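Local atomic coordinates of Hydrogenase/urease maturation factor HypB (Helicobacter pylori, PDB entry 4LPS), a protein that is a slow GTPase whose activity is essential for nickel insertion into [NiFe] hydrogenases, and is also required for urease maturation. Residues S28-K33 with S144-G149; G45-N50 with E234-T239; K73-E78 with E123-K128; S129-I134 with E230-N235. All blocks are in the same frame, centred on the assembly; numbering follows the deposited sequence.

In the fold
Helix 29-43 opens the chain, and its first turn is met by the loop 144-149 in contact 1. Strand 47-52 follows, and contact 2 ties its start to the tail 234-239 beyond the last helix; since this loop opens inside that of contact 1 and closes after it, the two cross. Contact 3, joining strand 74-80 to the turn 123-128, is nested inside both. Contact 4 opens directly after it, at strand 131-135, and closes on helix 218-234, thereby also crossing contact 1. Contacts 2 and 4 share Glu-234 and Asn-235. Contacts 2, 3 and 4 reach three neighbouring strands of one parallel sheet, whereas contact 1 lies at the surface.

Contact 1 (S28-K33 with S144-G149); sequences SKNDIK and SSYNLG
The first turn of helix 29-43 passes the loop 144-149 with Asn-30 nearest Tyr-146 and Asp-31 nearest Asn-147, the paired CA atoms lying 6.8 and 6.2 Å apart. One direct hydrogen bond crosses the contact, from the Asn-30 amide to the main chain of the loop: Asn-30 ND2 donates to Asn-147 O at 2.9 Å. It is bent, with an N-H...O angle of 134°, and the acceptor lies 30° out of the Asn-30 amide plane. The CB of Asn-30 points toward the loop, and with CG anti to the backbone N (chi1 -174°) the amide reaches the edge of the Tyr-146 ring, where Asn-30 CG lies 3.9 Å from Tyr-146 CD2; amide and ring planes stand nearly perpendicular. The loop leads from strand 131-135 to strand 152-158 in the P-loop GTPase domain, close to the nickel site: the Tyr-146 ring stacks with His-107, an inferred nickel ligand, and its side chain is about 7 Å from the bound nickel ion. A bridging water accepts from Asn-30 ND2 and from Asn-147 N and donates to Asp-31 OD1, linking both segments through three polar atoms. Asp-31 OD1 also sits 3.7 Å from Asn-147 CB. Asn-147 OD1 faces its own chain, accepting from Gly-149 N at 2.6 Å in an Asx turn. On the helix side, Asn-30 OD1 is held by the backbone N of Ala-110.

Contact 2 (G45-N50 with E234-T239); sequences GLYVLN and ENYQST
Tyr-47 carries the tight part of this contact, its hydroxyl meeting the backbone of Tyr-236 just beyond helix 218-234. Tyr-47 OH donates to Tyr-236 O at 2.5 Å, with a C=O...O angle of 124° and the donor tilted 22° from the carbonyl plane. The same hydroxyl lies 3.3 Å from Tyr-236 CB and in the plane of the Tyr-236 ring, at its edge. Chi1 of -161° sends the Tyr-47 ring away from its own main-chain N and out from strand 47-52 to the tail. The other flank is looser and partly hydrated: Gln-237 NE2 stays 4.0 Å from Tyr-47 CE1, and a water connects that amide to Leu-46 O and Val-48 N. Gln-237 NE2 also makes a nearly straight bond to Asn-235 OD1, at the Schellman motif ending the helix, while Tyr-236 OH bonds to Asp-177. A buried phenol hydroxyl thus has a main-chain carbonyl as its acceptor, so the tail is joined to the strand through its main chain, with the Gln-237 amide and a water adding a hydrated link.

Contact 3 (K73-E78 with E123-K128); sequences KFCVVE and EGALEK
Strand 74-80 of the parallel sheet is covered at its start by the connection between helix 110-122 and strand 131-135, which leaves the helix through a Schellman motif at Gly-124 in this P-loop GTPase domain. Cys-75 is the centre of the contact: its CB points toward the connection and lies 4.2 Å from Ala-125 CB, while Cys-75 SG touches Leu-126 CD2 at 3.6 Å. The thiol reaches that methyl because SG sits between the backbone N and the carbonyl carbon, chi1 57°. Although the CB of Leu-126 points away from the strand, its CD2 branch returns to the sulfur; Phe-117 and Lys-121 of helix 110-122 also touch this leucine. Ala-125 O is bonded by Ser-129 OG, just past the connection. At the exposed margin, Lys-73 CB lies 3.6 Å from Lys-128 O; the extended chain passes the carbonyl and its amino end leads away. With no hydrogen bond between the two segments, they are held here by apolar contact around the buried Cys-75 side chain.

Contact 4 (S129-I134 with E230-N235); sequences SDFLII and EKKREN
Lys-232 reaches from helix 218-234 to Asp-130 and Phe-131 and makes every direct contact between the two segments. Its ammonium group donates to the main chain: Lys-232 NZ lies 2.9 Å from Asp-130 O, in the carbonyl plane and on a lone pair, with a C=O...N angle of 123°. On the way there the aliphatic chain crosses one face of the Phe-131 ring. Lys-232 CD sits 4.3 Å from the centroid of the Phe-131 ring, 27° off its normal, a CH-pi contact, and Lys-232 CB is 3.9 Å from Phe-131 CZ. The chain is extended from chi1 to chi3 and bends only at chi4 (91°), which turns NZ to the carbonyl. Lys-232 CE packs 3.7 Å from Asp-130 CB. The Asp-130 carboxylate is linked to the ammonium through a water, which donates to Asp-130 OD1 and accepts from Lys-232 NZ; the direct distance from Asp-130 OD1 to Lys-232 NZ is 4.3 Å, beyond a salt bridge. In the fold, the last helix thus packs on the start of strand 131-135, one of the inner strands of the parallel sheet of the P-loop domain. That sheet positions the acceptor: Asp-130 O also takes a probable backbone bond from Tyr-47 N of the neighbouring strand, and the Tyr-47 side chain touches Lys-232. Phe-131 meets the ring of Phe-72 and touches Phe-74 on the adjoining strand. Farther out, Arg-233 grips Glu-230 OE1 side-on.

Contact 1 (S28-K33 with S144-G149)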
loop_
_atom_site.group_PDB
_atom_site.type_symbol
_atom_site.label_atom_id
_atom_site.label_comp_id
_atom_site.label_asym_id
_atom_site.label_seq_id
_atom_site.Cartn_x
_atom_site.Cartn_y
_atom_site.Cartn_z
ATOM N N SER A 28 -19.585 7.053 -10.118
ATOM C CA SER A 28 -19.281 5.637 -9.943
ATOM C C SER A 28 -18.428 5.056 -11.068
ATOM O O SER A 28 -18.117 3.869 -11.040
ATOM C CB SER A 28 -20.568 4.811 -9.810
ATOM O OG SER A 28 -21.157 4.962 -8.530
ATOM N N LYS A 29 -18.039 5.884 -12.038
ATOM C CA LYS A 29 -17.239 5.413 -13.172
ATOM C C LYS A 29 -15.996 4.673 -12.678
ATOM O O LYS A 29 -15.720 3.551 -13.118
ATOM C CB LYS A 29 -16.848 6.586 -14.081
ATOM C CG LYS A 29 -16.160 6.204 -15.396
ATOM C CD LYS A 29 -14.637 6.326 -15.323
ATOM C CE LYS A 29 -13.996 6.172 -16.701
ATOM N NZ LYS A 29 -12.506 6.217 -16.640
ATOM N N ASN A 30 -15.246 5.294 -11.774
ATOM C CA ASN A 30 -14.118 4.607 -11.160
ATOM C C ASN A 30 -14.618 3.496 -10.240
ATOM O O ASN A 30 -14.022 2.423 -10.176
ATOM C CB ASN A 30 -13.220 5.574 -10.389
ATOM C CG ASN A 30 -11.964 4.900 -9.865
ATOM O OD1 ASN A 30 -11.062 4.561 -10.631
ATOM N ND2 ASN A 30 -11.907 4.689 -8.553
ATOM N N ASP A 31 -15.702 3.772 -9.514
ATOM C CA ASP A 31 -16.313 2.793 -8.614
ATOM C C ASP A 31 -16.778 1.542 -9.364
ATOM O O ASP A 31 -16.599 0.422 -8.885
ATOM C CB ASP A 31 -17.490 3.419 -7.866
ATOM C CG ASP A 31 -17.105 3.946 -6.494
ATOM O OD1 ASP A 31 -15.906 3.921 -6.145
ATOM O OD2 ASP A 31 -18.016 4.390 -5.762
ATOM N N ILE A 32 -17.392 1.738 -10.526
ATOM C CA ILE A 32 -17.791 0.619 -11.375
ATOM C C ILE A 32 -16.566 -0.190 -11.789
ATOM O O ILE A 32 -16.530 -1.411 -11.625
ATOM C CB ILE A 32 -18.539 1.091 -12.643
ATOM C CG1 ILE A 32 -19.894 1.710 -12.284
ATOM C CG2 ILE A 32 -18.742 -0.067 -13.610
ATOM C CD1 ILE A 32 -20.842 0.746 -11.607
ATOM N N LYS A 33 -15.569 0.503 -12.331
ATOM C CA LYS A 33 -14.343 -0.134 -12.801
ATOM C C LYS A 33 -13.576 -0.834 -11.675
ATOM O O LYS A 33 -12.967 -1.881 -11.889
ATOM C CB LYS A 33 -13.442 0.893 -13.493
ATOM C CG LYS A 33 -12.281 0.260 -14.238
ATOM C CD LYS A 33 -12.797 -0.767 -15.242
ATOM C CE LYS A 33 -11.683 -1.284 -16.134
ATOM N NZ LYS A 33 -12.120 -2.451 -16.951
ATOM N N SER A 144 -6.863 8.994 -1.951
ATOM C CA SER A 144 -7.912 8.660 -0.989
ATOM C C SER A 144 -9.315 8.695 -1.600
ATOM O O SER A 144 -10.285 8.276 -0.965
ATOM C CB SER A 144 -7.852 9.611 0.211
ATOM O OG SER A 144 -8.339 10.898 -0.126
ATOM N N SER A 145 -9.424 9.198 -2.827
ATOM C CA SER A 145 -10.718 9.348 -3.484
ATOM C C SER A 145 -10.964 8.327 -4.595
ATOM O O SER A 145 -11.977 8.404 -5.290
ATOM C CB SER A 145 -10.850 10.758 -4.061
ATOM O OG SER A 145 -10.967 11.724 -3.030
ATOM N N TYR A 146 -10.052 7.372 -4.769
ATOM C CA TYR A 146 -10.196 6.400 -5.854
ATOM C C TYR A 146 -10.081 4.944 -5.408
ATOM O O TYR A 146 -8.983 4.445 -5.152
ATOM C CB TYR A 146 -9.167 6.687 -6.951
ATOM C CG TYR A 146 -9.348 8.044 -7.587
ATOM C CD1 TYR A 146 -8.743 9.172 -7.050
ATOM C CD2 TYR A 146 -10.149 8.201 -8.710
ATOM C CE1 TYR A 146 -8.916 10.416 -7.621
ATOM C CE2 TYR A 146 -10.328 9.442 -9.291
ATOM C CZ TYR A 146 -9.710 10.544 -8.741
ATOM O OH TYR A 146 -9.886 11.781 -9.320
ATOM N N ASN A 147 -11.229 4.277 -5.301
ATOM C CA ASN A 147 -11.277 2.834 -5.075
ATOM C C ASN A 147 -10.519 2.094 -6.176
ATOM O O ASN A 147 -10.741 2.345 -7.362
ATOM C CB ASN A 147 -12.730 2.349 -5.020
ATOM C CG ASN A 147 -12.873 0.994 -4.348
ATOM O OD1 ASN A 147 -11.983 0.145 -4.423
ATOM N ND2 ASN A 147 -14.010 0.783 -3.696
ATOM N N LEU A 148 -9.625 1.189 -5.791
ATOM C CA LEU A 148 -8.911 0.376 -6.771
ATOM C C LEU A 148 -9.319 -1.090 -6.656
ATOM O O LEU A 148 -8.713 -1.966 -7.276
ATOM C CB LEU A 148 -7.396 0.527 -6.594
ATOM C CG LEU A 148 -6.847 1.953 -6.725
ATOM C CD1 LEU A 148 -5.356 1.999 -6.426
ATOM C CD2 LEU A 148 -7.141 2.512 -8.108
ATOM N N GLY A 149 -10.360 -1.347 -5.870
ATOM C CA GLY A 149 -10.836 -2.701 -5.657
ATOM C C GLY A 149 -10.011 -3.496 -4.663
ATOM O O GLY A 149 -10.151 -4.714 -4.575
HETATM O O HOH W 1 -13.604 5.510 -6.563
HETATM O O HOH W 2 -15.851 3.509 -3.395
#

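Contact 2 (G45-N50 with E234-T239)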
loop_
_atom_site.group_PDB
_atom_site.type_symbol
_atom_site.label_atom_id
_atom_site.label_comp_id
_atom_site.label_asym_id
_atom_site.label_seq_id
_atom_site.Cartn_x
_atom_site.Cartn_y
_atom_site.Cartn_z
ATOM N N GLY A 45 -7.556 -15.350 -7.575
ATOM C CA GLY A 45 -7.225 -15.710 -6.210
ATOM C C GLY A 45 -6.162 -14.809 -5.609
ATOM O O GLY A 45 -5.244 -15.279 -4.934
ATOM N N LEU A 46 -6.292 -13.508 -5.847
ATOM C CA LEU A 46 -5.339 -12.535 -5.332
ATOM C C LEU A 46 -5.897 -11.733 -4.164
ATOM O O LEU A 46 -7.033 -11.253 -4.213
ATOM C CB LEU A 46 -4.901 -11.574 -6.441
ATOM C CG LEU A 46 -4.325 -12.190 -7.715
ATOM C CD1 LEU A 46 -4.274 -11.158 -8.825
ATOM C CD2 LEU A 46 -2.938 -12.747 -7.442
ATOM N N TYR A 47 -5.088 -11.587 -3.119
ATOM C CA TYR A 47 -5.389 -10.643 -2.051
ATOM C C TYR A 47 -4.672 -9.338 -2.371
ATOM O O TYR A 47 -3.443 -9.288 -2.411
ATOM C CB TYR A 47 -4.962 -11.184 -0.685
ATOM C CG TYR A 47 -5.630 -10.484 0.479
ATOM C CD1 TYR A 47 -6.949 -10.758 0.810
ATOM C CD2 TYR A 47 -4.943 -9.549 1.245
ATOM C CE1 TYR A 47 -7.568 -10.125 1.870
ATOM C CE2 TYR A 47 -5.557 -8.907 2.307
ATOM C CZ TYR A 47 -6.869 -9.200 2.613
ATOM O OH TYR A 47 -7.484 -8.565 3.670
ATOM N N VAL A 48 -5.443 -8.287 -2.622
ATOM C CA VAL A 48 -4.886 -7.061 -3.176
ATOM C C VAL A 48 -4.719 -5.958 -2.132
ATOM O O VAL A 48 -5.649 -5.636 -1.389
ATOM C CB VAL A 48 -5.756 -6.544 -4.334
ATOM C CG1 VAL A 48 -5.166 -5.283 -4.932
ATOM C CG2 VAL A 48 -5.881 -7.621 -5.393
ATOM N N LEU A 49 -3.514 -5.393 -2.082
ATOM C CA LEU A 49 -3.188 -4.327 -1.140
ATOM C C LEU A 49 -2.873 -3.036 -1.883
ATOM O O LEU A 49 -2.208 -3.051 -2.924
ATOM C CB LEU A 49 -2.004 -4.725 -0.251
ATOM C CG LEU A 49 -2.078 -6.090 0.436
ATOM C CD1 LEU A 49 -0.782 -6.401 1.162
ATOM C CD2 LEU A 49 -3.246 -6.128 1.408
ATOM N N ASN A 50 -3.387 -1.926 -1.361
ATOM C CA ASN A 50 -3.133 -0.607 -1.926
ATOM C C ASN A 50 -2.394 0.272 -0.921
ATOM O O ASN A 50 -2.970 0.703 0.081
ATOM C CB ASN A 50 -4.452 0.045 -2.354
ATOM C CG ASN A 50 -4.285 1.487 -2.783
ATOM O OD1 ASN A 50 -3.276 1.857 -3.382
ATOM N ND2 ASN A 50 -5.283 2.311 -2.479
ATOM N N GLU A 234 -8.385 -14.638 6.620
ATOM C CA GLU A 234 -9.743 -14.228 6.965
ATOM C C GLU A 234 -10.517 -13.763 5.741
ATOM O O GLU A 234 -11.743 -13.646 5.780
ATOM C CB GLU A 234 -9.714 -13.099 7.997
ATOM C CG GLU A 234 -8.920 -13.399 9.257
ATOM C CD GLU A 234 -8.792 -12.184 10.161
ATOM O OE1 GLU A 234 -9.181 -11.076 9.729
ATOM O OE2 GLU A 234 -8.310 -12.337 11.302
ATOM N N ASN A 235 -9.783 -13.497 4.661
ATOM C CA ASN A 235 -10.306 -12.799 3.490
ATOM C C ASN A 235 -10.983 -11.491 3.899
ATOM O O ASN A 235 -12.138 -11.237 3.552
ATOM C CB ASN A 235 -11.282 -13.680 2.699
ATOM C CG ASN A 235 -11.665 -13.062 1.361
ATOM O OD1 ASN A 235 -10.824 -12.493 0.666
ATOM N ND2 ASN A 235 -12.940 -13.162 1.004
ATOM N N TYR A 236 -10.270 -10.678 4.674
ATOM C CA TYR A 236 -10.738 -9.331 4.972
ATOM C C TYR A 236 -10.842 -8.520 3.692
ATOM O O TYR A 236 -9.876 -8.409 2.938
ATOM C CB TYR A 236 -9.814 -8.620 5.963
ATOM C CG TYR A 236 -10.188 -7.170 6.187
ATOM C CD1 TYR A 236 -11.182 -6.818 7.093
ATOM C CD2 TYR A 236 -9.551 -6.152 5.487
ATOM C CE1 TYR A 236 -11.528 -5.494 7.294
ATOM C CE2 TYR A 236 -9.891 -4.828 5.679
ATOM C CZ TYR A 236 -10.879 -4.505 6.586
ATOM O OH TYR A 236 -11.215 -3.184 6.779
ATOM N N GLN A 237 -12.011 -7.936 3.464
ATOM C CA GLN A 237 -12.225 -7.108 2.287
ATOM C C GLN A 237 -12.857 -5.799 2.714
ATOM O O GLN A 237 -14.013 -5.772 3.143
ATOM C CB GLN A 237 -13.112 -7.824 1.266
ATOM C CG GLN A 237 -12.494 -9.092 0.696
ATOM C CD GLN A 237 -11.470 -8.805 -0.382
ATOM O OE1 GLN A 237 -11.414 -7.701 -0.927
ATOM N NE2 GLN A 237 -10.647 -9.799 -0.695
ATOM N N SER A 238 -12.087 -4.719 2.599
ATOM C CA SER A 238 -12.531 -3.404 3.045
ATOM C C SER A 238 -13.831 -2.988 2.368
ATOM O O SER A 238 -13.999 -3.147 1.155
ATOM C CB SER A 238 -11.448 -2.357 2.777
ATOM O OG SER A 238 -11.895 -1.059 3.122
ATOM N N THR A 239 -14.751 -2.456 3.164
ATOM C CA THR A 239 -16.008 -1.957 2.633
ATOM C C THR A 239 -15.966 -0.442 2.534
ATOM O O THR A 239 -17.008 0.205 2.414
ATOM C CB THR A 239 -17.204 -2.373 3.515
ATOM O OG1 THR A 239 -17.025 -1.854 4.840
ATOM C CG2 THR A 239 -17.319 -3.886 3.585
HETATM O O HOH W 3 -8.252 -9.189 -2.761
#

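Contact 3 (K73-E78 with E123-K128)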
loop_
_atom_site.group_PDB
_atom_site.type_symbol
_atom_site.label_atom_id
_atom_site.label_comp_id
_atom_site.label_asym_id
_atom_site.label_seq_id
_atom_site.Cartn_x
_atom_site.Cartn_y
_atom_site.Cartn_z
ATOM N N LYS A 73 4.288 -14.307 -0.999
ATOM C CA LYS A 73 4.370 -14.356 -2.453
ATOM C C LYS A 73 3.526 -13.259 -3.080
ATOM O O LYS A 73 2.300 -13.268 -2.963
ATOM C CB LYS A 73 3.906 -15.719 -2.966
ATOM C CG LYS A 73 4.649 -16.898 -2.365
ATOM C CD LYS A 73 3.899 -18.190 -2.636
ATOM C CE LYS A 73 4.480 -19.337 -1.828
ATOM N NZ LYS A 73 3.652 -20.570 -1.949
ATOM N N PHE A 74 4.182 -12.309 -3.739
ATOM C CA PHE A 74 3.477 -11.168 -4.304
ATOM C C PHE A 74 4.112 -10.632 -5.581
ATOM O O PHE A 74 5.289 -10.872 -5.857
ATOM C CB PHE A 74 3.386 -10.046 -3.264
ATOM C CG PHE A 74 4.702 -9.390 -2.962
ATOM C CD1 PHE A 74 5.605 -9.988 -2.099
ATOM C CD2 PHE A 74 5.035 -8.173 -3.537
ATOM C CE1 PHE A 74 6.815 -9.390 -1.811
ATOM C CE2 PHE A 74 6.247 -7.568 -3.256
ATOM C CZ PHE A 74 7.138 -8.176 -2.393
ATOM N N CYS A 75 3.310 -9.910 -6.357
ATOM C CA CYS A 75 3.802 -9.135 -7.488
ATOM C C CYS A 75 3.317 -7.700 -7.302
ATOM O O CYS A 75 2.431 -7.442 -6.483
ATOM C CB CYS A 75 3.340 -9.732 -8.821
ATOM S SG CYS A 75 1.566 -9.899 -9.006
ATOM N N VAL A 76 3.896 -6.763 -8.042
ATOM C CA VAL A 76 3.657 -5.354 -7.758
ATOM C C VAL A 76 3.199 -4.557 -8.977
ATOM O O VAL A 76 3.693 -4.747 -10.090
ATOM C CB VAL A 76 4.932 -4.691 -7.171
ATOM C CG1 VAL A 76 4.697 -3.214 -6.887
ATOM C CG2 VAL A 76 5.368 -5.401 -5.899
ATOM N N VAL A 77 2.226 -3.682 -8.751
ATOM C CA VAL A 77 1.883 -2.645 -9.710
ATOM C C VAL A 77 2.354 -1.301 -9.152
ATOM O O VAL A 77 1.922 -0.882 -8.075
ATOM C CB VAL A 77 0.369 -2.607 -9.992
ATOM C CG1 VAL A 77 -0.008 -1.316 -10.680
ATOM C CG2 VAL A 77 -0.047 -3.804 -10.838
ATOM N N GLU A 78 3.249 -0.635 -9.880
ATOM C CA GLU A 78 3.863 0.605 -9.407
ATOM C C GLU A 78 3.249 1.824 -10.065
ATOM O O GLU A 78 3.137 1.880 -11.291
ATOM C CB GLU A 78 5.371 0.601 -9.677
ATOM C CG GLU A 78 6.203 -0.129 -8.641
ATOM C CD GLU A 78 6.313 0.634 -7.340
ATOM O OE1 GLU A 78 6.811 0.048 -6.359
ATOM O OE2 GLU A 78 5.912 1.818 -7.296
ATOM N N GLU A 123 2.364 -12.846 -18.044
ATOM C CA GLU A 123 3.734 -13.179 -17.676
ATOM C C GLU A 123 3.773 -14.323 -16.669
ATOM O O GLU A 123 4.838 -14.878 -16.398
ATOM C CB GLU A 123 4.442 -11.944 -17.113
ATOM C CG GLU A 123 4.826 -10.918 -18.170
ATOM C CD GLU A 123 5.165 -9.563 -17.579
ATOM O OE1 GLU A 123 5.178 -9.431 -16.337
ATOM O OE2 GLU A 123 5.420 -8.623 -18.362
ATOM N N GLY A 124 2.613 -14.669 -16.115
ATOM C CA GLY A 124 2.517 -15.764 -15.165
ATOM C C GLY A 124 2.753 -15.338 -13.729
ATOM O O GLY A 124 2.804 -16.169 -12.819
ATOM N N ALA A 125 2.912 -14.036 -13.529
ATOM C CA ALA A 125 3.178 -13.486 -12.206
ATOM C C ALA A 125 2.005 -13.672 -11.247
ATOM O O ALA A 125 2.201 -13.878 -10.048
ATOM C CB ALA A 125 3.532 -12.015 -12.320
ATOM N N LEU A 126 0.787 -13.576 -11.772
ATOM C CA LEU A 126 -0.414 -13.705 -10.949
ATOM C C LEU A 126 -0.625 -15.133 -10.454
ATOM O O LEU A 126 -1.079 -15.346 -9.327
ATOM C CB LEU A 126 -1.649 -13.241 -11.724
ATOM C CG LEU A 126 -1.685 -11.777 -12.161
ATOM C CD1 LEU A 126 -3.056 -11.426 -12.714
ATOM C CD2 LEU A 126 -1.327 -10.859 -11.000
ATOM N N GLU A 127 -0.298 -16.106 -11.300
ATOM C CA GLU A 127 -0.445 -17.511 -10.939
ATOM C C GLU A 127 0.390 -17.881 -9.716
ATOM O O GLU A 127 -0.024 -18.704 -8.902
ATOM C CB GLU A 127 -0.054 -18.409 -12.118
ATOM C CG GLU A 127 -1.119 -18.554 -13.199
ATOM C CD GLU A 127 -0.687 -19.484 -14.319
ATOM O OE1 GLU A 127 0.393 -20.101 -14.197
ATOM O OE2 GLU A 127 -1.423 -19.593 -15.324
ATOM N N LYS A 128 1.563 -17.266 -9.587
ATOM C CA LYS A 128 2.481 -17.586 -8.498
ATOM C C LYS A 128 2.303 -16.700 -7.264
ATOM O O LYS A 128 3.025 -16.852 -6.279
ATOM C CB LYS A 128 3.926 -17.490 -8.994
ATOM C CG LYS A 128 4.217 -18.348 -10.221
ATOM C CD LYS A 128 5.570 -18.013 -10.840
ATOM C CE LYS A 128 6.172 -19.225 -11.536
ATOM N NZ LYS A 128 5.283 -19.743 -12.616
#

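Contact 4 (S129-I134 with E230-N235)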
loop_
_atom_site.group_PDB
_atom_site.type_symbol
_atom_site.label_atom_id
_atom_site.label_comp_id
_atom_site.label_asym_id
_atom_site.label_seq_id
_atom_site.Cartn_x
_atom_site.Cartn_y
_atom_site.Cartn_z
ATOM N N SER A 129 1.351 -15.775 -7.308
ATOM C CA SER A 129 1.220 -14.798 -6.229
ATOM C C SER A 129 -0.031 -15.003 -5.377
ATOM O O SER A 129 -1.106 -15.317 -5.894
ATOM C CB SER A 129 1.215 -13.375 -6.802
ATOM O OG SER A 129 2.403 -13.105 -7.528
ATOM N N ASP A 130 0.128 -14.825 -4.068
ATOM C CA ASP A 130 -1.001 -14.766 -3.148
ATOM C C ASP A 130 -1.468 -13.328 -2.990
ATOM O O ASP A 130 -2.621 -13.064 -2.649
ATOM C CB ASP A 130 -0.623 -15.352 -1.786
ATOM C CG ASP A 130 -0.378 -16.842 -1.844
ATOM O OD1 ASP A 130 -1.066 -17.523 -2.630
ATOM O OD2 ASP A 130 0.504 -17.332 -1.107
ATOM N N PHE A 131 -0.555 -12.401 -3.247
ATOM C CA PHE A 131 -0.836 -10.986 -3.079
ATOM C C PHE A 131 -0.510 -10.216 -4.349
ATOM O O PHE A 131 0.494 -10.482 -5.009
ATOM C CB PHE A 131 -0.033 -10.401 -1.910
ATOM C CG PHE A 131 -0.357 -11.008 -0.572
ATOM C CD1 PHE A 131 0.231 -12.198 -0.169
ATOM C CD2 PHE A 131 -1.238 -10.374 0.291
ATOM C CE1 PHE A 131 -0.065 -12.749 1.071
ATOM C CE2 PHE A 131 -1.537 -10.919 1.530
ATOM C CZ PHE A 131 -0.951 -12.106 1.920
ATOM N N LEU A 132 -1.373 -9.267 -4.691
ATOM C CA LEU A 132 -1.034 -8.267 -5.693
ATOM C C LEU A 132 -0.965 -6.937 -4.975
ATOM O O LEU A 132 -1.941 -6.495 -4.369
ATOM C CB LEU A 132 -2.059 -8.234 -6.832
ATOM C CG LEU A 132 -1.933 -7.046 -7.794
ATOM C CD1 LEU A 132 -0.713 -7.190 -8.688
ATOM C CD2 LEU A 132 -3.187 -6.897 -8.640
ATOM N N ILE A 133 0.196 -6.301 -5.041
ATOM C CA ILE A 133 0.425 -5.090 -4.275
ATOM C C ILE A 133 0.495 -3.867 -5.176
ATOM O O ILE A 133 1.291 -3.809 -6.116
ATOM C CB ILE A 133 1.718 -5.202 -3.437
ATOM C CG1 ILE A 133 1.570 -6.324 -2.400
ATOM C CG2 ILE A 133 2.039 -3.881 -2.753
ATOM C CD1 ILE A 133 2.730 -6.444 -1.421
ATOM N N ILE A 134 -0.370 -2.903 -4.890
ATOM C CA ILE A 134 -0.383 -1.634 -5.597
ATOM C C ILE A 134 0.353 -0.581 -4.778
ATOM O O ILE A 134 -0.063 -0.253 -3.664
ATOM C CB ILE A 134 -1.830 -1.163 -5.878
ATOM C CG1 ILE A 134 -2.568 -2.199 -6.730
ATOM C CG2 ILE A 134 -1.840 0.195 -6.562
ATOM C CD1 ILE A 134 -4.063 -1.971 -6.814
ATOM N N GLU A 230 -2.543 -13.246 7.743
ATOM C CA GLU A 230 -3.753 -13.559 8.489
ATOM C C GLU A 230 -4.962 -12.866 7.867
ATOM O O GLU A 230 -6.066 -13.415 7.853
ATOM C CB GLU A 230 -3.597 -13.156 9.958
ATOM C CG GLU A 230 -4.897 -13.142 10.752
ATOM C CD GLU A 230 -5.521 -14.521 10.894
ATOM O OE1 GLU A 230 -4.814 -15.533 10.692
ATOM O OE2 GLU A 230 -6.729 -14.595 11.206
ATOM N N LYS A 231 -4.751 -11.661 7.346
ATOM C CA LYS A 231 -5.829 -10.917 6.704
ATOM C C LYS A 231 -6.313 -11.638 5.448
ATOM O O LYS A 231 -7.517 -11.696 5.190
ATOM C CB LYS A 231 -5.382 -9.490 6.388
ATOM C CG LYS A 231 -5.526 -8.562 7.590
ATOM C CD LYS A 231 -6.981 -8.535 8.044
ATOM C CE LYS A 231 -7.163 -7.742 9.321
ATOM N NZ LYS A 231 -6.934 -8.615 10.505
ATOM N N LYS A 232 -5.378 -12.176 4.669
ATOM C CA LYS A 232 -5.740 -12.983 3.510
ATOM C C LYS A 232 -6.487 -14.234 3.948
ATOM O O LYS A 232 -7.446 -14.655 3.302
ATOM C CB LYS A 232 -4.504 -13.380 2.699
ATOM C CG LYS A 232 -4.831 -14.334 1.557
ATOM C CD LYS A 232 -3.629 -14.649 0.687
ATOM C CE LYS A 232 -3.998 -15.693 -0.360
ATOM N NZ LYS A 232 -4.491 -15.064 -1.623
ATOM N N ARG A 233 -6.033 -14.817 5.054
ATOM C CA ARG A 233 -6.653 -16.007 5.629
ATOM C C ARG A 233 -8.121 -15.763 5.964
ATOM O O ARG A 233 -8.984 -16.584 5.657
ATOM C CB ARG A 233 -5.898 -16.439 6.887
ATOM C CG ARG A 233 -5.898 -17.933 7.136
ATOM C CD ARG A 233 -4.513 -18.404 7.553
ATOM N NE ARG A 233 -3.977 -17.600 8.653
ATOM C CZ ARG A 233 -2.681 -17.410 8.888
ATOM N NH1 ARG A 233 -2.297 -16.665 9.917
ATOM N NH2 ARG A 233 -1.770 -17.961 8.098
ATOM N N GLU A 234 -8.385 -14.638 6.620
ATOM C CA GLU A 234 -9.743 -14.228 6.965
ATOM C C GLU A 234 -10.517 -13.763 5.741
ATOM O O GLU A 234 -11.743 -13.646 5.780
ATOM C CB GLU A 234 -9.714 -13.099 7.997
ATOM C CG GLU A 234 -8.920 -13.399 9.257
ATOM C CD GLU A 234 -8.792 -12.184 10.161
ATOM O OE1 GLU A 234 -9.181 -11.076 9.729
ATOM O OE2 GLU A 234 -8.310 -12.337 11.302
ATOM N N ASN A 235 -9.783 -13.497 4.661
ATOM C CA ASN A 235 -10.306 -12.799 3.490
ATOM C C ASN A 235 -10.983 -11.491 3.899
ATOM O O ASN A 235 -12.138 -11.237 3.552
ATOM C CB ASN A 235 -11.282 -13.680 2.699
ATOM C CG ASN A 235 -11.665 -13.062 1.361
ATOM O OD1 ASN A 235 -10.824 -12.493 0.666
ATOM N ND2 ASN A 235 -12.940 -13.162 1.004
HETATM O O HOH W 4 -3.527 -16.807 -3.553
#